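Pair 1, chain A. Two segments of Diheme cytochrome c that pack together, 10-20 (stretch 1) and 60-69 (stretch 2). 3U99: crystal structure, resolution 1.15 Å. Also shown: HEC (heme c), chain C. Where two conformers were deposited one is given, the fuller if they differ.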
# COMPACT_ATOMS: atom_id res chain seq x y z
N PRO A 10 -16.96 -8.53 -5.56
CA PRO A 10 -16.12 -7.70 -6.42
C PRO A 10 -14.81 -8.38 -6.78
O PRO A 10 -14.35 -9.31 -6.13
CB PRO A 10 -15.77 -6.47 -5.61
CG PRO A 10 -16.06 -6.92 -4.20
CD PRO A 10 -17.14 -7.98 -4.24
N GLN A 11 -14.17 -7.82 -7.80
CA GLN A 11 -12.95 -8.39 -8.34
C GLN A 11 -11.80 -8.42 -7.36
O GLN A 11 -10.90 -9.25 -7.49
CB GLN A 11 -12.49 -7.62 -9.59
CG GLN A 11 -13.43 -7.79 -10.80
CD GLN A 11 -13.01 -6.76 -11.82
OE1 GLN A 11 -12.19 -7.06 -12.72
NE2 GLN A 11 -13.55 -5.59 -11.60
N ASN A 12 -11.78 -7.49 -6.42
CA ASN A 12 -10.66 -7.41 -5.48
C ASN A 12 -10.91 -8.17 -4.19
O ASN A 12 -10.17 -8.05 -3.25
CB ASN A 12 -10.38 -5.92 -5.16
CG ASN A 12 -11.50 -5.25 -4.46
OD1 ASN A 12 -12.60 -5.71 -4.42
ND2 ASN A 12 -11.15 -4.10 -3.86
N ALA A 13 -11.98 -9.01 -4.11
CA ALA A 13 -12.26 -9.66 -2.82
C ALA A 13 -11.15 -10.56 -2.36
O ALA A 13 -10.69 -10.48 -1.20
CB ALA A 13 -13.59 -10.41 -2.96
N GLU A 14 -10.64 -11.45 -3.19
CA GLU A 14 -9.54 -12.34 -2.82
C GLU A 14 -8.30 -11.53 -2.52
O GLU A 14 -7.59 -11.82 -1.57
CB GLU A 14 -9.30 -13.34 -3.96
CG GLU A 14 -8.17 -14.34 -3.59
CD GLU A 14 -8.04 -15.46 -4.60
OE1 GLU A 14 -8.22 -15.22 -5.83
OE2 GLU A 14 -7.72 -16.60 -4.20
N TYR A 15 -7.99 -10.57 -3.35
CA TYR A 15 -6.86 -9.70 -3.13
C TYR A 15 -6.90 -9.05 -1.76
O TYR A 15 -5.91 -8.98 -1.05
CB TYR A 15 -6.84 -8.66 -4.28
CG TYR A 15 -5.75 -7.63 -3.99
CD1 TYR A 15 -4.41 -7.94 -4.06
CD2 TYR A 15 -6.03 -6.33 -3.64
CE1 TYR A 15 -3.41 -7.03 -3.79
CE2 TYR A 15 -5.04 -5.38 -3.33
CZ TYR A 15 -3.74 -5.74 -3.42
OH TYR A 15 -2.72 -4.87 -3.16
N THR A 16 -8.05 -8.50 -1.38
CA THR A 16 -8.16 -7.85 -0.10
C THR A 16 -7.90 -8.81 1.04
O THR A 16 -7.23 -8.45 2.02
CB THR A 16 -9.57 -7.23 0.03
OG1 THR A 16 -9.65 -6.28 -1.04
CG2 THR A 16 -9.71 -6.56 1.38
N ALA A 17 -8.41 -10.05 0.91
CA ALA A 17 -8.15 -11.02 1.96
C ALA A 17 -6.71 -11.42 2.02
O ALA A 17 -6.12 -11.55 3.11
CB ALA A 17 -9.00 -12.29 1.71
N GLU A 18 -6.07 -11.72 0.90
CA GLU A 18 -4.71 -12.23 0.90
C GLU A 18 -3.69 -11.14 1.14
O GLU A 18 -2.67 -11.37 1.80
CB GLU A 18 -4.41 -12.94 -0.42
CG GLU A 18 -5.26 -14.16 -0.66
CD GLU A 18 -5.07 -15.35 0.21
OE1 GLU A 18 -4.15 -15.32 1.07
OE2 GLU A 18 -5.82 -16.35 0.00
N CYS A 19 -3.89 -9.97 0.59
CA CYS A 19 -2.93 -8.92 0.65
C CYS A 19 -3.26 -7.83 1.64
O CYS A 19 -2.54 -6.83 1.71
CB CYS A 19 -2.65 -8.37 -0.76
SG CYS A 19 -2.01 -9.56 -1.93
N GLY A 20 -4.29 -8.05 2.39
CA GLY A 20 -4.73 -7.24 3.52
C GLY A 20 -4.54 -7.89 4.86
O GLY A 20 -5.14 -7.43 5.82
N ARG A 60 -3.79 -15.79 -9.38
CA ARG A 60 -4.97 -14.93 -9.47
C ARG A 60 -4.65 -13.56 -8.91
O ARG A 60 -5.17 -12.54 -9.40
CB ARG A 60 -6.15 -15.54 -8.75
CG ARG A 60 -6.76 -16.70 -9.49
CD ARG A 60 -8.14 -17.04 -8.90
NE ARG A 60 -8.03 -17.49 -7.51
CZ ARG A 60 -7.83 -18.73 -7.08
NH1 ARG A 60 -7.74 -19.72 -7.94
NH2 ARG A 60 -7.77 -18.95 -5.78
N ILE A 61 -3.84 -13.45 -7.88
CA ILE A 61 -3.44 -12.15 -7.32
C ILE A 61 -2.64 -11.34 -8.32
O ILE A 61 -2.90 -10.17 -8.56
CB ILE A 61 -2.68 -12.37 -6.00
CG1 ILE A 61 -3.55 -12.94 -4.91
CG2 ILE A 61 -2.03 -11.05 -5.57
CD1 ILE A 61 -4.59 -12.08 -4.44
N GLU A 62 -1.63 -11.99 -8.93
CA GLU A 62 -0.80 -11.33 -9.92
C GLU A 62 -1.65 -10.85 -11.08
O GLU A 62 -1.50 -9.73 -11.57
CB GLU A 62 0.29 -12.27 -10.39
CG GLU A 62 1.22 -11.59 -11.39
CD GLU A 62 2.47 -12.41 -11.67
OE1 GLU A 62 3.26 -12.76 -10.75
OE2 GLU A 62 2.65 -12.64 -12.92
N GLU A 63 -2.55 -11.72 -11.54
CA GLU A 63 -3.37 -11.36 -12.68
C GLU A 63 -4.29 -10.17 -12.34
O GLU A 63 -4.45 -9.26 -13.17
CB GLU A 63 -4.17 -12.58 -13.10
CG GLU A 63 -3.36 -13.66 -13.80
CD GLU A 63 -3.16 -13.26 -15.25
OE1 GLU A 63 -3.18 -12.05 -15.57
OE2 GLU A 63 -3.02 -14.18 -16.11
N TYR A 64 -4.83 -10.12 -11.16
CA TYR A 64 -5.67 -9.02 -10.69
C TYR A 64 -4.82 -7.74 -10.70
O TYR A 64 -5.24 -6.70 -11.20
CB TYR A 64 -6.23 -9.36 -9.27
CG TYR A 64 -6.90 -8.08 -8.78
CD1 TYR A 64 -8.13 -7.65 -9.24
CD2 TYR A 64 -6.27 -7.27 -7.84
CE1 TYR A 64 -8.71 -6.45 -8.77
CE2 TYR A 64 -6.80 -6.07 -7.41
CZ TYR A 64 -8.03 -5.66 -7.87
OH TYR A 64 -8.54 -4.49 -7.45
N LEU A 65 -3.63 -7.77 -10.09
CA LEU A 65 -2.82 -6.58 -9.95
C LEU A 65 -2.37 -6.08 -11.29
O LEU A 65 -2.37 -4.88 -11.50
CB LEU A 65 -1.64 -6.90 -9.02
CG LEU A 65 -1.98 -7.05 -7.53
CD1 LEU A 65 -0.79 -7.63 -6.75
CD2 LEU A 65 -2.36 -5.72 -6.93
N VAL A 66 -1.93 -6.98 -12.17
CA VAL A 66 -1.47 -6.55 -13.48
C VAL A 66 -2.59 -5.90 -14.25
O VAL A 66 -2.42 -4.84 -14.87
CB VAL A 66 -0.86 -7.75 -14.20
CG1 VAL A 66 -0.72 -7.39 -15.68
CG2 VAL A 66 0.48 -8.14 -13.58
N GLN A 67 -3.77 -6.51 -14.25
CA GLN A 67 -4.89 -5.97 -15.03
C GLN A 67 -5.32 -4.60 -14.57
O GLN A 67 -5.70 -3.76 -15.37
CB GLN A 67 -6.03 -6.99 -14.94
CG GLN A 67 -7.26 -6.53 -15.66
CD GLN A 67 -7.05 -6.51 -17.18
OE1 GLN A 67 -6.33 -7.34 -17.74
NE2 GLN A 67 -7.66 -5.53 -17.87
N HIS A 68 -5.28 -4.36 -13.26
CA HIS A 68 -5.81 -3.14 -12.64
C HIS A 68 -4.73 -2.19 -12.19
O HIS A 68 -5.00 -1.20 -11.51
CB HIS A 68 -6.70 -3.52 -11.45
CG HIS A 68 -7.83 -4.36 -11.89
ND1 HIS A 68 -7.82 -5.71 -11.94
CD2 HIS A 68 -9.04 -3.98 -12.34
CE1 HIS A 68 -9.01 -6.20 -12.41
NE2 HIS A 68 -9.73 -5.14 -12.64
N ALA A 69 -3.51 -2.40 -12.65
CA ALA A 69 -2.35 -1.58 -12.31
C ALA A 69 -2.49 -0.17 -12.83
O ALA A 69 -3.25 0.13 -13.72
CB ALA A 69 -1.11 -2.19 -12.92
FE HEC C . 3.10 -6.79 1.87
CHA HEC C . 5.08 -4.13 2.34
CHB HEC C . 2.22 -5.65 -1.21
CHC HEC C . 1.00 -9.41 1.52
CHD HEC C . 4.12 -8.03 4.87
NA HEC C . 3.56 -5.18 0.76
C1A HEC C . 4.40 -4.15 1.14
C2A HEC C . 4.41 -3.12 0.12
C3A HEC C . 3.58 -3.56 -0.86
C4A HEC C . 3.09 -4.87 -0.46
CMA HEC C . 3.27 -2.87 -2.16
CAA HEC C . 5.21 -1.88 0.21
CBA HEC C . 4.53 -0.83 1.06
CGA HEC C . 5.30 0.49 0.97
O1A HEC C . 5.26 1.11 -0.13
O2A HEC C . 5.97 0.91 1.93
NB HEC C . 1.86 -7.42 0.40
C1B HEC C . 1.66 -6.83 -0.82
C2B HEC C . 0.82 -7.71 -1.62
C3B HEC C . 0.49 -8.77 -0.86
C4B HEC C . 1.10 -8.59 0.40
CMB HEC C . 0.43 -7.38 -3.05
CAB HEC C . -0.33 -10.01 -1.20
CBB HEC C . 0.37 -10.81 -2.32
NC HEC C . 2.62 -8.39 2.98
C1C HEC C . 1.69 -9.33 2.70
C2C HEC C . 1.53 -10.29 3.74
C3C HEC C . 2.41 -9.89 4.69
C4C HEC C . 3.12 -8.76 4.22
CMC HEC C . 0.48 -11.41 3.77
CAC HEC C . 2.62 -10.53 6.04
CBC HEC C . 2.99 -12.00 6.07
ND HEC C . 4.39 -6.22 3.28
C1D HEC C . 4.69 -6.90 4.42
C2D HEC C . 5.71 -6.14 5.18
C3D HEC C . 5.98 -5.03 4.47
C4D HEC C . 5.11 -5.08 3.31
CMD HEC C . 6.44 -6.60 6.42
CAD HEC C . 6.96 -3.98 4.85
CBD HEC C . 6.31 -2.81 5.66
CGD HEC C . 7.41 -1.86 6.14
O1D HEC C . 6.81 -1.02 7.03
O2D HEC C . 8.31 -1.57 5.22
O HOH W 1 -7.45 -12.31 -7.17

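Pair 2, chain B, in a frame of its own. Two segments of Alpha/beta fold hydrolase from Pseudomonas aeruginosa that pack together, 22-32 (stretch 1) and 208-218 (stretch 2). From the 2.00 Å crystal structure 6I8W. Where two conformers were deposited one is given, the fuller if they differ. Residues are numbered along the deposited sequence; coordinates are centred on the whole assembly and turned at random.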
# COMPACT_ATOMS: atom_id res chain seq x y z
N VAL B 22 -15.70 -8.38 -19.67
CA VAL B 22 -15.56 -6.94 -19.87
C VAL B 22 -14.94 -6.21 -18.65
O VAL B 22 -14.03 -5.38 -18.83
CB VAL B 22 -16.92 -6.31 -20.24
CG1 VAL B 22 -16.80 -4.80 -20.32
CG2 VAL B 22 -17.41 -6.86 -21.57
N PRO B 23 -15.40 -6.51 -17.41
CA PRO B 23 -14.73 -5.87 -16.26
C PRO B 23 -13.23 -6.18 -16.15
O PRO B 23 -12.44 -5.28 -15.84
CB PRO B 23 -15.47 -6.46 -15.06
CG PRO B 23 -16.82 -6.81 -15.58
CD PRO B 23 -16.61 -7.25 -17.00
N ALA B 24 -12.85 -7.43 -16.39
CA ALA B 24 -11.45 -7.83 -16.27
C ALA B 24 -10.59 -7.09 -17.30
O ALA B 24 -9.51 -6.60 -16.96
CB ALA B 24 -11.31 -9.34 -16.45
N THR B 25 -11.06 -6.98 -18.54
CA THR B 25 -10.29 -6.28 -19.57
C THR B 25 -10.24 -4.79 -19.25
O THR B 25 -9.26 -4.11 -19.57
CB THR B 25 -10.88 -6.48 -20.99
OG1 THR B 25 -12.14 -5.82 -21.09
CG2 THR B 25 -11.06 -7.95 -21.31
N LEU B 26 -11.31 -4.28 -18.67
CA LEU B 26 -11.35 -2.89 -18.23
C LEU B 26 -10.21 -2.62 -17.24
O LEU B 26 -9.45 -1.66 -17.39
CB LEU B 26 -12.69 -2.57 -17.58
CG LEU B 26 -13.21 -1.14 -17.45
CD1 LEU B 26 -14.71 -1.19 -17.23
CD2 LEU B 26 -12.53 -0.39 -16.35
N LEU B 27 -10.08 -3.48 -16.23
CA LEU B 27 -9.03 -3.29 -15.23
C LEU B 27 -7.66 -3.42 -15.89
O LEU B 27 -6.75 -2.66 -15.58
CB LEU B 27 -9.19 -4.30 -14.08
CG LEU B 27 -8.10 -4.29 -12.99
CD1 LEU B 27 -7.86 -2.89 -12.42
CD2 LEU B 27 -8.40 -5.32 -11.87
N ALA B 28 -7.52 -4.38 -16.80
CA ALA B 28 -6.24 -4.58 -17.47
C ALA B 28 -5.86 -3.36 -18.32
O ALA B 28 -4.69 -2.98 -18.39
CB ALA B 28 -6.28 -5.85 -18.33
N SER B 29 -6.86 -2.71 -18.91
CA SER B 29 -6.62 -1.52 -19.74
C SER B 29 -6.19 -0.35 -18.87
O SER B 29 -5.22 0.35 -19.18
CB SER B 29 -7.87 -1.16 -20.54
OG SER B 29 -8.19 -2.17 -21.47
N VAL B 30 -6.91 -0.12 -17.78
CA VAL B 30 -6.55 0.97 -16.88
C VAL B 30 -5.16 0.75 -16.24
O VAL B 30 -4.39 1.70 -16.09
CB VAL B 30 -7.61 1.14 -15.80
CG1 VAL B 30 -7.15 2.19 -14.79
CG2 VAL B 30 -8.91 1.60 -16.45
N ARG B 31 -4.84 -0.49 -15.89
CA ARG B 31 -3.50 -0.82 -15.38
C ARG B 31 -2.46 -0.52 -16.44
O ARG B 31 -1.40 0.03 -16.15
CB ARG B 31 -3.40 -2.30 -14.95
CG ARG B 31 -3.98 -2.60 -13.58
CD ARG B 31 -4.13 -4.11 -13.34
NE ARG B 31 -4.45 -4.38 -11.94
CZ ARG B 31 -4.78 -5.57 -11.46
NH1 ARG B 31 -4.85 -6.63 -12.25
NH2 ARG B 31 -5.02 -5.71 -10.16
N THR B 32 -2.74 -0.92 -17.67
CA THR B 32 -1.83 -0.68 -18.78
C THR B 32 -1.57 0.82 -18.92
O THR B 32 -0.42 1.24 -19.07
CB THR B 32 -2.40 -1.26 -20.09
OG1 THR B 32 -2.49 -2.68 -19.96
CG2 THR B 32 -1.52 -0.90 -21.29
N ALA B 208 -17.57 4.66 -13.23
CA ALA B 208 -18.54 3.78 -12.56
C ALA B 208 -18.34 2.28 -12.84
O ALA B 208 -18.39 1.48 -11.90
CB ALA B 208 -19.98 4.19 -12.93
N PRO B 209 -18.12 1.88 -14.11
CA PRO B 209 -17.89 0.45 -14.32
C PRO B 209 -16.63 -0.06 -13.62
O PRO B 209 -16.64 -1.16 -13.08
CB PRO B 209 -17.77 0.33 -15.84
CG PRO B 209 -18.54 1.52 -16.38
CD PRO B 209 -18.25 2.61 -15.39
N LEU B 210 -15.56 0.73 -13.62
CA LEU B 210 -14.34 0.32 -12.94
C LEU B 210 -14.56 0.23 -11.43
O LEU B 210 -14.09 -0.71 -10.78
CB LEU B 210 -13.18 1.28 -13.24
CG LEU B 210 -11.88 0.94 -12.51
CD1 LEU B 210 -11.41 -0.46 -12.84
CD2 LEU B 210 -10.80 1.95 -12.86
N LYS B 211 -15.28 1.20 -10.89
CA LYS B 211 -15.57 1.21 -9.46
C LYS B 211 -16.33 -0.03 -9.00
O LYS B 211 -15.98 -0.63 -7.99
CB LYS B 211 -16.39 2.46 -9.10
CG LYS B 211 -16.84 2.49 -7.65
CD LYS B 211 -17.83 3.62 -7.44
CE LYS B 211 -18.80 3.29 -6.32
NZ LYS B 211 -19.84 4.36 -6.15
N ARG B 212 -17.35 -0.43 -9.75
CA ARG B 212 -18.13 -1.61 -9.40
C ARG B 212 -17.28 -2.88 -9.37
O ARG B 212 -17.45 -3.73 -8.49
CB ARG B 212 -19.31 -1.78 -10.36
CG ARG B 212 -20.49 -0.89 -10.01
CD ARG B 212 -21.72 -1.18 -10.87
NE ARG B 212 -21.86 -0.23 -11.98
CZ ARG B 212 -21.60 -0.53 -13.25
NH1 ARG B 212 -21.19 -1.75 -13.58
NH2 ARG B 212 -21.76 0.40 -14.18
N TYR B 213 -16.38 -3.03 -10.33
CA TYR B 213 -15.53 -4.21 -10.37
C TYR B 213 -14.55 -4.20 -9.20
O TYR B 213 -14.31 -5.23 -8.58
CB TYR B 213 -14.80 -4.32 -11.70
CG TYR B 213 -13.96 -5.57 -11.87
CD1 TYR B 213 -14.54 -6.84 -11.78
CD2 TYR B 213 -12.64 -5.49 -12.25
CE1 TYR B 213 -13.79 -7.99 -11.99
CE2 TYR B 213 -11.88 -6.62 -12.46
CZ TYR B 213 -12.46 -7.86 -12.33
OH TYR B 213 -11.69 -8.98 -12.55
N LEU B 214 -13.97 -3.04 -8.91
CA LEU B 214 -13.07 -2.93 -7.76
C LEU B 214 -13.83 -3.32 -6.48
O LEU B 214 -13.29 -4.03 -5.63
CB LEU B 214 -12.51 -1.51 -7.62
CG LEU B 214 -11.55 -1.10 -8.73
CD1 LEU B 214 -11.12 0.36 -8.57
CD2 LEU B 214 -10.35 -2.04 -8.78
N GLY B 215 -15.08 -2.88 -6.38
CA GLY B 215 -15.92 -3.23 -5.24
C GLY B 215 -16.22 -4.72 -5.19
O GLY B 215 -16.24 -5.32 -4.11
N GLU B 216 -16.45 -5.33 -6.35
CA GLU B 216 -16.67 -6.77 -6.41
C GLU B 216 -15.42 -7.51 -5.95
O GLU B 216 -15.50 -8.45 -5.15
CB GLU B 216 -17.05 -7.21 -7.82
CG GLU B 216 -18.44 -6.78 -8.27
CD GLU B 216 -18.76 -7.18 -9.70
OE1 GLU B 216 -18.02 -8.01 -10.26
OE2 GLU B 216 -19.75 -6.66 -10.25
N ARG B 217 -14.26 -7.08 -6.43
CA ARG B 217 -13.00 -7.70 -6.03
C ARG B 217 -12.76 -7.56 -4.52
O ARG B 217 -12.25 -8.49 -3.89
CB ARG B 217 -11.84 -7.08 -6.81
CG ARG B 217 -11.88 -7.41 -8.30
CD ARG B 217 -10.90 -6.55 -9.08
NE ARG B 217 -9.53 -6.67 -8.57
CZ ARG B 217 -8.68 -7.62 -8.93
NH1 ARG B 217 -9.04 -8.54 -9.81
NH2 ARG B 217 -7.46 -7.65 -8.41
N ALA B 218 -13.11 -6.41 -3.96
CA ALA B 218 -12.94 -6.17 -2.53
C ALA B 218 -13.84 -7.08 -1.69
O ALA B 218 -13.42 -7.61 -0.66
CB ALA B 218 -13.20 -4.70 -2.19
O HOH W 2 -5.48 -8.96 -10.78

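Pair 1, from a diheme cytochrome c, and pair 2, from an alpha/beta fold hydrolase, each bring two helices together at a steep angle. The N-to-C directions make 114° in pair 1 and 105° in pair 2, and the axes approach to 9.8 and 9.7 Å. The central 14 residues superpose with an RMSD of 0.6 Å, and the buried surfaces are similar, 503 and 456 Å².

Two matched positions on the second helix carry much of both contacts. Y64(A) coincides with Y213(B), the side-chain centres 0.7 Å apart, and both tyrosines adopt chi1 t. Each ring offers a face to the start of the first stretch, but to different atoms: N12(A) CA lies 4.3 Å from the centroid of the Y64(A) ring, whereas P23(B) CB lies 3.7 Å from that of Y213(B), both as CH-pi contacts. I61(A) and L210(B) also coincide, their side-chain centres 0.6 Å apart. I61(A) sits as a knob among E14(A), Y15(A), E18(A) and C19(A), with its CD1 3.5 Å from Y15(A) CA; L210(B) meets L26(B), L27(B) and V30(B), its CB 3.6 Å from L26(B) CD2.

Opposite these residues, Y15(A) matches L27(B). The aromatic ring reaches L65(A), with Y15(A) CE1 3.6 Å from L65(A) CD2, and forms an oblique pair with Y64(A), centroids 5.4 Å apart. The leucine, a smaller side chain, makes the equivalent approach to tyrosine through CD2, 3.8 Å from Y213(B) CE2, while its CD1 stands 4.5 Å from L214(B) CD2.

The clearest divergence is at E14(A) and R60(A), which match L26(B) and P209(B). In pair 1 they form a two-pronged salt bridge: R60(A) NE and NH2 donate to E14(A) OE1 and OE2, each at 2.8 Å. Pair 2 fills the same place without charge, L26(B) CD1 resting 3.7 Å from P209(B) CB, and no hydrogen bond joins its two helices directly.

H68(A) and R217(B) match more loosely, as the helix of pair 1 gives way there while that of pair 2 continues. H68(A) NE2 donates a weak hydrogen bond to Q11(A) OE1 at 3.1 Å. R217(B) instead lays a guanidinium face against L27(B) CD2 and brings NH2 within 3.6 Å of R31(B) NH2; a water accepts from R31(B) NH1 at 2.8 Å and, weakly, from R217(B) NH2 at 3.4 Å, linking these like charges. In pair 1, C19(A) SG packs 3.9 Å from I61(A) CG2 while bonded covalently to heme CAB at 1.9 Å, so the contact also borders the cofactor.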